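EH1AB1 (PDB 6I8F) hydrolyses esters, being a metagenomic ester hydrolase from Lake Arreo with the alpha/beta-hydrolase fold. Local coordinates at residues Leu16-Glu19 with Thr20-Leu23; Met27-Ala30 with Thr31-Gly34; Asp147-Ala150 with Ala151-Ile155; Ala321-Gly324 with Ala325-Thr329. All coordinates share one frame; numbering follows the deposited sequence.

Interaction 1 (Leu16-Glu19 with Thr20-Leu23)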
loop_
_atom_site.group_PDB
_atom_site.type_symbol
_atom_site.label_atom_id
_atom_site.label_comp_id
_atom_site.label_asym_id
_atom_site.label_seq_id
_atom_site.Cartn_x
_atom_site.Cartn_y
_atom_site.Cartn_z
ATOM N N LEU A 16 -15.664 -9.864 -12.644
ATOM C CA LEU A 16 -15.809 -10.288 -11.251
ATOM C C LEU A 16 -15.042 -11.591 -11.025
ATOM O O LEU A 16 -15.040 -12.472 -11.885
ATOM C CB LEU A 16 -17.289 -10.497 -10.926
ATOM C CG LEU A 16 -18.172 -9.264 -11.064
ATOM C CD1 LEU A 16 -19.635 -9.656 -11.180
ATOM C CD2 LEU A 16 -17.948 -8.327 -9.891
ATOM N N LEU A 17 -14.413 -11.704 -9.851
ATOM C CA LEU A 17 -13.764 -12.929 -9.452
ATOM C C LEU A 17 -14.818 -14.010 -9.223
ATOM O O LEU A 17 -15.949 -13.719 -8.837
ATOM C CB LEU A 17 -12.959 -12.693 -8.172
ATOM C CG LEU A 17 -11.749 -11.771 -8.291
ATOM C CD1 LEU A 17 -11.242 -11.387 -6.905
ATOM C CD2 LEU A 17 -10.647 -12.443 -9.098
ATOM N N PRO A 18 -14.465 -15.297 -9.419
ATOM C CA PRO A 18 -15.371 -16.402 -9.107
ATOM C C PRO A 18 -16.073 -16.290 -7.743
ATOM O O PRO A 18 -17.300 -16.416 -7.684
ATOM C CB PRO A 18 -14.447 -17.627 -9.151
ATOM C CG PRO A 18 -13.388 -17.249 -10.162
ATOM C CD PRO A 18 -13.183 -15.756 -9.978
ATOM N N GLU A 19 -15.310 -16.049 -6.664
ATOM C CA GLU A 19 -15.898 -15.986 -5.299
ATOM C C GLU A 19 -16.931 -14.853 -5.222
ATOM O O GLU A 19 -17.939 -14.962 -4.530
ATOM C CB GLU A 19 -14.816 -15.851 -4.220
ATOM C CG GLU A 19 -14.035 -14.531 -4.248
ATOM C CD GLU A 19 -13.075 -14.342 -3.081
ATOM O OE1 GLU A 19 -12.741 -15.359 -2.429
ATOM O OE2 GLU A 19 -12.700 -13.170 -2.790
ATOM N N THR A 20 -16.677 -13.760 -5.941
ATOM C CA THR A 20 -17.578 -12.624 -5.967
ATOM C C THR A 20 -18.893 -13.015 -6.659
ATOM O O THR A 20 -19.973 -12.826 -6.106
ATOM C CB THR A 20 -16.936 -11.405 -6.647
ATOM O OG1 THR A 20 -15.618 -11.208 -6.126
ATOM C CG2 THR A 20 -17.760 -10.154 -6.449
ATOM N N ARG A 21 -18.779 -13.527 -7.884
ATOM C CA ARG A 21 -19.918 -14.062 -8.661
ATOM C C ARG A 21 -20.724 -15.049 -7.800
ATOM O O ARG A 21 -21.946 -14.959 -7.730
ATOM C CB ARG A 21 -19.421 -14.737 -9.943
ATOM C CG ARG A 21 -20.027 -14.161 -11.216
ATOM C CD ARG A 21 -19.314 -14.598 -12.487
ATOM N NE ARG A 21 -17.880 -14.313 -12.494
ATOM C CZ ARG A 21 -16.929 -15.222 -12.698
ATOM N NH1 ARG A 21 -17.249 -16.490 -12.897
ATOM N NH2 ARG A 21 -15.659 -14.863 -12.719
ATOM N N ASN A 22 -20.021 -15.983 -7.146
ATOM C CA ASN A 22 -20.653 -16.993 -6.296
ATOM C C ASN A 22 -21.485 -16.307 -5.210
ATOM O O ASN A 22 -22.632 -16.709 -4.978
ATOM C CB ASN A 22 -19.649 -17.977 -5.694
ATOM C CG ASN A 22 -19.119 -18.965 -6.711
ATOM O OD1 ASN A 22 -19.683 -19.111 -7.797
ATOM N ND2 ASN A 22 -18.031 -19.639 -6.377
ATOM N N LEU A 23 -20.930 -15.272 -4.565
ATOM C CA LEU A 23 -21.670 -14.579 -3.506
ATOM C C LEU A 23 -22.904 -13.874 -4.087
ATOM O O LEU A 23 -23.967 -13.854 -3.459
ATOM C CB LEU A 23 -20.788 -13.559 -2.777
ATOM C CG LEU A 23 -21.508 -12.809 -1.657
ATOM C CD1 LEU A 23 -22.004 -13.779 -0.589
ATOM C CD2 LEU A 23 -20.628 -11.740 -1.028
HETATM O O HOH W 1 -13.984 -11.007 -3.818
#
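Arg21 reaches back past Pro18 to the carbonyl of Leu16 at the N-terminal end of helix 18-32, where Leu17 holds the N-cap position and Pro18 begins the first turn. A bend at chi3 (-55°) swings the guanidinium toward the residues ahead of the helix, and its NH2 donates to Leu16 O at 2.6 Å, with 163° at the hydrogen. That oxygen lies at the edge of the guanidinium, close to its plane, while Leu17 O and Pro18 CA lie over one face, so both an edge and a face of the group are engaged. Pro18 CD adds a contact of 3.8 Å to Arg21 NH2. Within the helix, the first i to i+4 bond runs from Arg21 N back to Leu17 O, the carbonyl of the N-cap residue, at 3.0 Å.

Leu16 and Thr20 meet differently. Their side chains cross at about a right angle, methyl against methyl, with Leu16 CD2 3.9 Å from Thr20 CG2. The other branch of the threonine, OG1, lies near Leu17 CB and is hydrogen-bonded to Gly297 O. Glu19 has CG between its backbone N and carbonyl carbon (chi1 66°), then runs out extended across Thr20; its two carboxylate oxygens accept from the backbone N-H groups of Ser310 and Gln311, at the start of helix 310-327. One water joins the neighbours, donating to Glu19 OE2 at 2.7 Å and to Thr20 OG1 at 2.8 Å.

Interaction 2 (Met27-Ala30 with Thr31-Gly34)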
loop_
_atom_site.group_PDB
_atom_site.type_symbol
_atom_site.label_atom_id
_atom_site.label_comp_id
_atom_site.label_asym_id
_atom_site.label_seq_id
_atom_site.Cartn_x
_atom_site.Cartn_y
_atom_site.Cartn_z
ATOM N N MET A 27 -26.891 -14.163 -3.063
ATOM C CA MET A 27 -27.778 -13.071 -2.700
ATOM C C MET A 27 -29.009 -13.077 -3.619
ATOM O O MET A 27 -30.122 -12.778 -3.179
ATOM C CB MET A 27 -27.040 -11.736 -2.795
ATOM C CG MET A 27 -25.951 -11.600 -1.741
ATOM S SD MET A 27 -24.837 -10.198 -2.043
ATOM C CE MET A 27 -24.143 -9.992 -0.404
ATOM N N ASP A 28 -28.810 -13.451 -4.888
ATOM C CA ASP A 28 -29.897 -13.538 -5.855
ATOM C C ASP A 28 -30.877 -14.647 -5.443
ATOM O O ASP A 28 -32.091 -14.434 -5.457
ATOM C CB ASP A 28 -29.379 -13.758 -7.277
ATOM C CG ASP A 28 -30.498 -13.953 -8.286
ATOM O OD1 ASP A 28 -31.347 -13.044 -8.400
ATOM O OD2 ASP A 28 -30.528 -15.025 -8.932
ATOM N N ALA A 29 -30.344 -15.826 -5.089
ATOM C CA ALA A 29 -31.161 -16.960 -4.637
ATOM C C ALA A 29 -31.998 -16.536 -3.422
ATOM O O ALA A 29 -33.210 -16.775 -3.384
ATOM C CB ALA A 29 -30.291 -18.154 -4.326
ATOM N N ALA A 30 -31.351 -15.872 -2.456
ATOM C CA ALA A 30 -32.021 -15.411 -1.240
ATOM C C ALA A 30 -33.215 -14.514 -1.596
ATOM O O ALA A 30 -34.247 -14.589 -0.945
ATOM C CB ALA A 30 -31.051 -14.695 -0.327
ATOM N N THR A 31 -33.083 -13.697 -2.648
ATOM C CA THR A 31 -34.164 -12.783 -3.057
ATOM C C THR A 31 -35.390 -13.555 -3.563
ATOM O O THR A 31 -36.520 -13.097 -3.417
ATOM C CB THR A 31 -33.728 -11.817 -4.164
ATOM O OG1 THR A 31 -32.633 -11.037 -3.689
ATOM C CG2 THR A 31 -34.848 -10.899 -4.596
ATOM N N ARG A 32 -35.160 -14.710 -4.184
ATOM C CA ARG A 32 -36.234 -15.506 -4.743
ATOM C C ARG A 32 -36.886 -16.362 -3.647
ATOM O O ARG A 32 -37.889 -17.021 -3.897
ATOM C CB ARG A 32 -35.697 -16.351 -5.899
ATOM C CG ARG A 32 -35.276 -15.522 -7.104
ATOM C CD ARG A 32 -35.251 -16.372 -8.354
ATOM N NE ARG A 32 -34.263 -17.426 -8.188
ATOM C CZ ARG A 32 -33.099 -17.472 -8.825
ATOM N NH1 ARG A 32 -32.989 -16.954 -10.039
ATOM N NH2 ARG A 32 -32.049 -18.028 -8.240
ATOM N N GLY A 33 -36.308 -16.343 -2.442
ATOM C CA GLY A 33 -36.870 -17.004 -1.268
ATOM C C GLY A 33 -38.125 -16.318 -0.750
ATOM O O GLY A 33 -38.829 -16.878 0.089
ATOM N N GLY A 34 -38.371 -15.083 -1.208
ATOM C CA GLY A 34 -39.650 -14.396 -1.011
ATOM C C GLY A 34 -39.740 -13.627 0.299
ATOM O O GLY A 34 -40.833 -13.261 0.715
#
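Arg32 curls back along the surface of helix 18-32 toward Asp28, one turn earlier. Its CB lies 3.6 Å from Ala29 O, and CG, placed beside the backbone N and anti to the carbonyl carbon (chi1 -68°), passes Asp28 O at 3.7 Å. The chain then bends at chi3, which turns the guanidinium back over the preceding turn. CZ ends up 3.6 Å from Asp28 OD2. At the tip, NH1 is 3.3 Å from Asp28 OD2 and NH2 is almost as near to it, while NH2 also comes obliquely to Ala29 CA. The carboxylate oxygen stands over one face of the guanidinium, and the two planes are 77° apart. This salt bridge rests on charge rather than on directed hydrogen bonds, since no N-H points at OD2.

Thr31 makes a more definite polar contact. Both its N and its OG1 donate to Met27 O, each at 3.1 Å, from opposite faces of the carbonyl plane, so a single oxygen holds the backbone and the hydroxyl of the same residue. Further on, the backbone bonds shorten their span: Arg32 N bonds Ala29 O at 3.0 Å and only weakly Asp28 O, and Gly33 N bonds Ala30 O. Gly34 then leaves helical geometry with a positive phi. The whole is typical of a helix C-terminus whose last bonds tighten to i to i+3, with an i to i+4 acid-base pair and a threonine hydroxyl turned back onto a carbonyl of the preceding turn.

Interaction 3 (Asp147-Ala150 with Ala151-Ile155)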
loop_
_atom_site.group_PDB
_atom_site.type_symbol
_atom_site.label_atom_id
_atom_site.label_comp_id
_atom_site.label_asym_id
_atom_site.label_seq_id
_atom_site.Cartn_x
_atom_site.Cartn_y
_atom_site.Cartn_z
ATOM N N ASP A 147 -20.217 11.587 17.531
ATOM C CA ASP A 147 -19.724 10.498 18.382
ATOM C C ASP A 147 -18.335 10.052 17.922
ATOM O O ASP A 147 -17.471 9.795 18.744
ATOM C CB ASP A 147 -20.689 9.309 18.387
ATOM C CG ASP A 147 -21.934 9.545 19.223
ATOM O OD1 ASP A 147 -22.784 8.644 19.266
ATOM O OD2 ASP A 147 -22.049 10.641 19.817
ATOM N N GLY A 148 -18.139 9.943 16.604
ATOM C CA GLY A 148 -16.850 9.503 16.049
ATOM C C GLY A 148 -15.726 10.435 16.474
ATOM O O GLY A 148 -14.664 10.012 16.936
ATOM N N ILE A 149 -15.986 11.732 16.317
ATOM C CA ILE A 149 -15.068 12.768 16.728
ATOM C C ILE A 149 -14.849 12.690 18.246
ATOM O O ILE A 149 -13.702 12.710 18.680
ATOM C CB ILE A 149 -15.553 14.150 16.258
ATOM C CG1 ILE A 149 -15.544 14.240 14.728
ATOM C CG2 ILE A 149 -14.718 15.257 16.889
ATOM C CD1 ILE A 149 -16.317 15.417 14.168
ATOM N N ALA A 150 -15.923 12.584 19.043
ATOM C CA ALA A 150 -15.772 12.583 20.515
ATOM C C ALA A 150 -14.948 11.363 20.963
ATOM O O ALA A 150 -14.142 11.465 21.881
ATOM C CB ALA A 150 -17.112 12.629 21.216
ATOM N N ALA A 151 -15.149 10.217 20.306
ATOM C CA ALA A 151 -14.402 8.987 20.641
ATOM C C ALA A 151 -12.892 9.202 20.452
ATOM O O ALA A 151 -12.081 8.838 21.323
ATOM C CB ALA A 151 -14.898 7.839 19.801
ATOM N N PHE A 152 -12.510 9.793 19.316
ATOM C CA PHE A 152 -11.097 10.030 19.025
ATOM C C PHE A 152 -10.495 11.027 20.025
ATOM O O PHE A 152 -9.413 10.790 20.578
ATOM C CB PHE A 152 -10.867 10.528 17.597
ATOM C CG PHE A 152 -9.442 10.970 17.403
ATOM C CD1 PHE A 152 -8.424 10.034 17.335
ATOM C CD2 PHE A 152 -9.105 12.312 17.420
ATOM C CE1 PHE A 152 -7.098 10.436 17.250
ATOM C CE2 PHE A 152 -7.781 12.713 17.324
ATOM C CZ PHE A 152 -6.780 11.774 17.231
ATOM N N ARG A 153 -11.181 12.153 20.246
ATOM C CA ARG A 153 -10.682 13.182 21.188
ATOM C C ARG A 153 -10.522 12.552 22.584
ATOM O O ARG A 153 -9.533 12.764 23.250
ATOM C CB ARG A 153 -11.620 14.394 21.230
ATOM C CG ARG A 153 -11.620 15.267 19.985
ATOM C CD ARG A 153 -12.469 16.517 20.168
ATOM N NE ARG A 153 -12.353 17.455 19.053
ATOM C CZ ARG A 153 -13.328 18.262 18.611
ATOM N NH1 ARG A 153 -14.556 18.164 19.101
ATOM N NH2 ARG A 153 -13.071 19.157 17.669
ATOM N N HIS A 154 -11.501 11.749 23.010
ATOM C CA HIS A 154 -11.494 11.154 24.354
ATOM C C HIS A 154 -10.328 10.164 24.521
ATOM O O HIS A 154 -9.626 10.169 25.540
ATOM C CB HIS A 154 -12.834 10.479 24.646
ATOM C CG HIS A 154 -12.886 9.853 25.998
ATOM N ND1 HIS A 154 -13.142 10.591 27.143
ATOM C CD2 HIS A 154 -12.673 8.581 26.401
ATOM C CE1 HIS A 154 -13.111 9.791 28.191
ATOM N NE2 HIS A 154 -12.829 8.548 27.761
ATOM N N ILE A 155 -10.140 9.284 23.535
ATOM C CA ILE A 155 -9.026 8.307 23.582
ATOM C C ILE A 155 -7.679 9.038 23.456
ATOM O O ILE A 155 -6.741 8.717 24.193
ATOM C CB ILE A 155 -9.228 7.207 22.531
ATOM C CG1 ILE A 155 -10.455 6.366 22.905
ATOM C CG2 ILE A 155 -7.962 6.372 22.382
ATOM C CD1 ILE A 155 -11.101 5.631 21.757
#
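Ile149 and Arg153 lie side by side and point the same way, one turn apart on helix 143-157. The apolar part of their contact is made by a single methyl: Ile149 CG2, turned away from the amide side since CG1 takes the place beside N (chi1 -65°), sits 3.5 Å above one face of the Arg153 guanidinium, toward the rim, with 3.7 Å to both Arg153 CZ and NH1. The arginine chain runs extended from CG to NE, which carries the flat group alongside the isoleucine.

Charge holds the guanidinium: NE forms a salt bridge with Glu193 OE1. A leucine in place of Arg153 would probably leave Glu193 without its charge partner and Ile149 CG2 without the flat face it packs on. A second salt bridge joins Asp147 OD1 to Arg134 NE.

In the alpha/beta-hydrolase fold this helix belongs to the crossover between the parallel strands 127-132 and 169-174. Phe152 packs on Ile98 and Tyr100 of strand 94-100 and on Val184 of helix 176-190, while Ala151 meets Ile131. The ring of His154 stacks with that of Phe72.

The backbone bonds are regular i to i+4 ones: Arg153 N to Ile149 O at 3.0 Å is nearly straight (175°), and Ala151 N to Asp147 O is 2.8 Å. Ala150 O accepts His154 N at 2.9 Å, with His154 CB 3.2 Å from the same oxygen, Ala150 O.

Interaction 4 (Ala321-Gly324 with Ala325-Thr329)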
loop_
_atom_site.group_PDB
_atom_site.type_symbol
_atom_site.label_atom_id
_atom_site.label_comp_id
_atom_site.label_asym_id
_atom_site.label_seq_id
_atom_site.Cartn_x
_atom_site.Cartn_y
_atom_site.Cartn_z
ATOM N N ALA A 321 -0.970 -4.501 7.542
ATOM C CA ALA A 321 0.448 -4.535 7.249
ATOM C C ALA A 321 0.976 -3.115 7.046
ATOM O O ALA A 321 2.013 -2.771 7.563
ATOM C CB ALA A 321 0.691 -5.371 6.017
ATOM N N VAL A 322 0.244 -2.306 6.272
ATOM C CA VAL A 322 0.671 -0.963 5.956
ATOM C C VAL A 322 0.650 -0.102 7.232
ATOM O O VAL A 322 1.559 0.700 7.464
ATOM C CB VAL A 322 -0.191 -0.371 4.826
ATOM C CG1 VAL A 322 0.063 1.115 4.626
ATOM C CG2 VAL A 322 -0.013 -1.128 3.520
ATOM N N MET A 323 -0.412 -0.231 8.038
ATOM C CA MET A 323 -0.512 0.536 9.268
ATOM C C MET A 323 0.643 0.159 10.214
ATOM O O MET A 323 1.308 1.034 10.762
ATOM C CB MET A 323 -1.844 0.308 9.986
ATOM C CG MET A 323 -1.958 1.149 11.263
ATOM S SD MET A 323 -3.587 1.030 12.003
ATOM C CE MET A 323 -3.614 -0.711 12.416
ATOM N N GLY A 324 0.861 -1.145 10.410
ATOM C CA GLY A 324 1.935 -1.661 11.287
ATOM C C GLY A 324 3.313 -1.194 10.860
ATOM O O GLY A 324 4.149 -0.796 11.701
ATOM N N ALA A 325 3.556 -1.250 9.548
ATOM C CA ALA A 325 4.792 -0.754 8.943
ATOM C C ALA A 325 4.939 0.744 9.225
ATOM O O ALA A 325 6.030 1.225 9.572
ATOM C CB ALA A 325 4.798 -1.032 7.461
ATOM N N HIS A 326 3.835 1.483 9.090
ATOM C CA HIS A 326 3.884 2.910 9.316
ATOM C C HIS A 326 4.289 3.188 10.773
ATOM O O HIS A 326 5.078 4.072 11.030
ATOM C CB HIS A 326 2.555 3.590 8.942
ATOM C CG HIS A 326 2.628 5.073 9.079
ATOM N ND1 HIS A 326 3.260 5.878 8.134
ATOM C CD2 HIS A 326 2.204 5.900 10.063
ATOM C CE1 HIS A 326 3.207 7.137 8.532
ATOM N NE2 HIS A 326 2.553 7.181 9.707
ATOM N N PHE A 327 3.751 2.407 11.710
ATOM C CA PHE A 327 3.945 2.641 13.138
ATOM C C PHE A 327 5.177 1.907 13.690
ATOM O O PHE A 327 5.474 2.038 14.886
ATOM C CB PHE A 327 2.669 2.246 13.898
ATOM C CG PHE A 327 1.553 3.262 13.840
ATOM C CD1 PHE A 327 1.819 4.620 13.729
ATOM C CD2 PHE A 327 0.233 2.864 13.949
ATOM C CE1 PHE A 327 0.789 5.551 13.696
ATOM C CE2 PHE A 327 -0.797 3.793 13.918
ATOM C CZ PHE A 327 -0.519 5.136 13.793
ATOM N N GLY A 328 5.882 1.149 12.838
ATOM C CA GLY A 328 7.142 0.487 13.201
ATOM C C GLY A 328 6.946 -0.748 14.071
ATOM O O GLY A 328 7.768 -1.022 14.910
ATOM N N THR A 329 5.877 -1.529 13.849
ATOM C CA THR A 329 5.601 -2.667 14.723
ATOM C C THR A 329 6.269 -3.943 14.192
ATOM O O THR A 329 6.769 -3.991 13.077
ATOM C CB THR A 329 4.102 -2.908 14.896
ATOM O OG1 THR A 329 3.594 -3.320 13.630
ATOM C CG2 THR A 329 3.371 -1.682 15.396
ATOM O OXT THR A 329 6.288 -4.963 14.897
#
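Met323 and Phe327 pack against each other on the buried side of helix 310-327, in its final turn. Their side chains cross obliquely: Met323 CG, anti to the backbone N (chi1 -178°), comes 3.9 Å from both CD2 and CE2 of Phe327. Beyond it the sulfur bends round to a Met-aromatic contact, SD lying 5.5 Å from the ring centroid and 66° off the ring normal. This pair faces the central sheet, Met323 touching Leu97, Ala170 and Met200, and Phe327 resting on Pro95 and Ala170. A serine at Phe327 would probably open a gap beside Met323 and leave its CG and sulfur without their aromatic neighbour.

A separate flank is covered by the second subunit, whose Ala321 and Asp317 meet Ala321 and Ala325. The loose part is Gly328, exposed, with the positive phi of a Schellman motif; its N bonds Ala325 O only weakly. Beside it the closure is tight: Thr329 N reaches Gly324 O at 2.9 Å, nearly straight (175°). A CB on Gly324 would run into Thr329 OG1, already 3.3 Å from Gly324 CA and hydrogen-bonded to Ser124 O.

Apolar contact thus holds the inner face, while Thr329 OXT forms a salt bridge with Arg125 and Arg168 NH1 hydrogen-bonds the carbonyl Phe327 O; the two arginines probably offset negative charge near the C-terminal end of the helix.

How the interactions relate
Starting at the N terminus, interaction 1 and interaction 2 follow one another along helix 18-32, a few residues apart, one at its start and one near its end, with centres about 16 Å apart. Interaction 3 sits on helix 143-157, on the opposite side of the chain's centre from both, and interaction 4 lies at the C-terminal end of helix 310-327, whose beginning is met by Glu19 of interaction 1. All four are local and run in series: none closes a long loop, and none nests in or crosses another. Interactions 3 and 4 are joined by the sheet, since both place side chains on strand 94-100; their nearest atoms are about 9 Å apart.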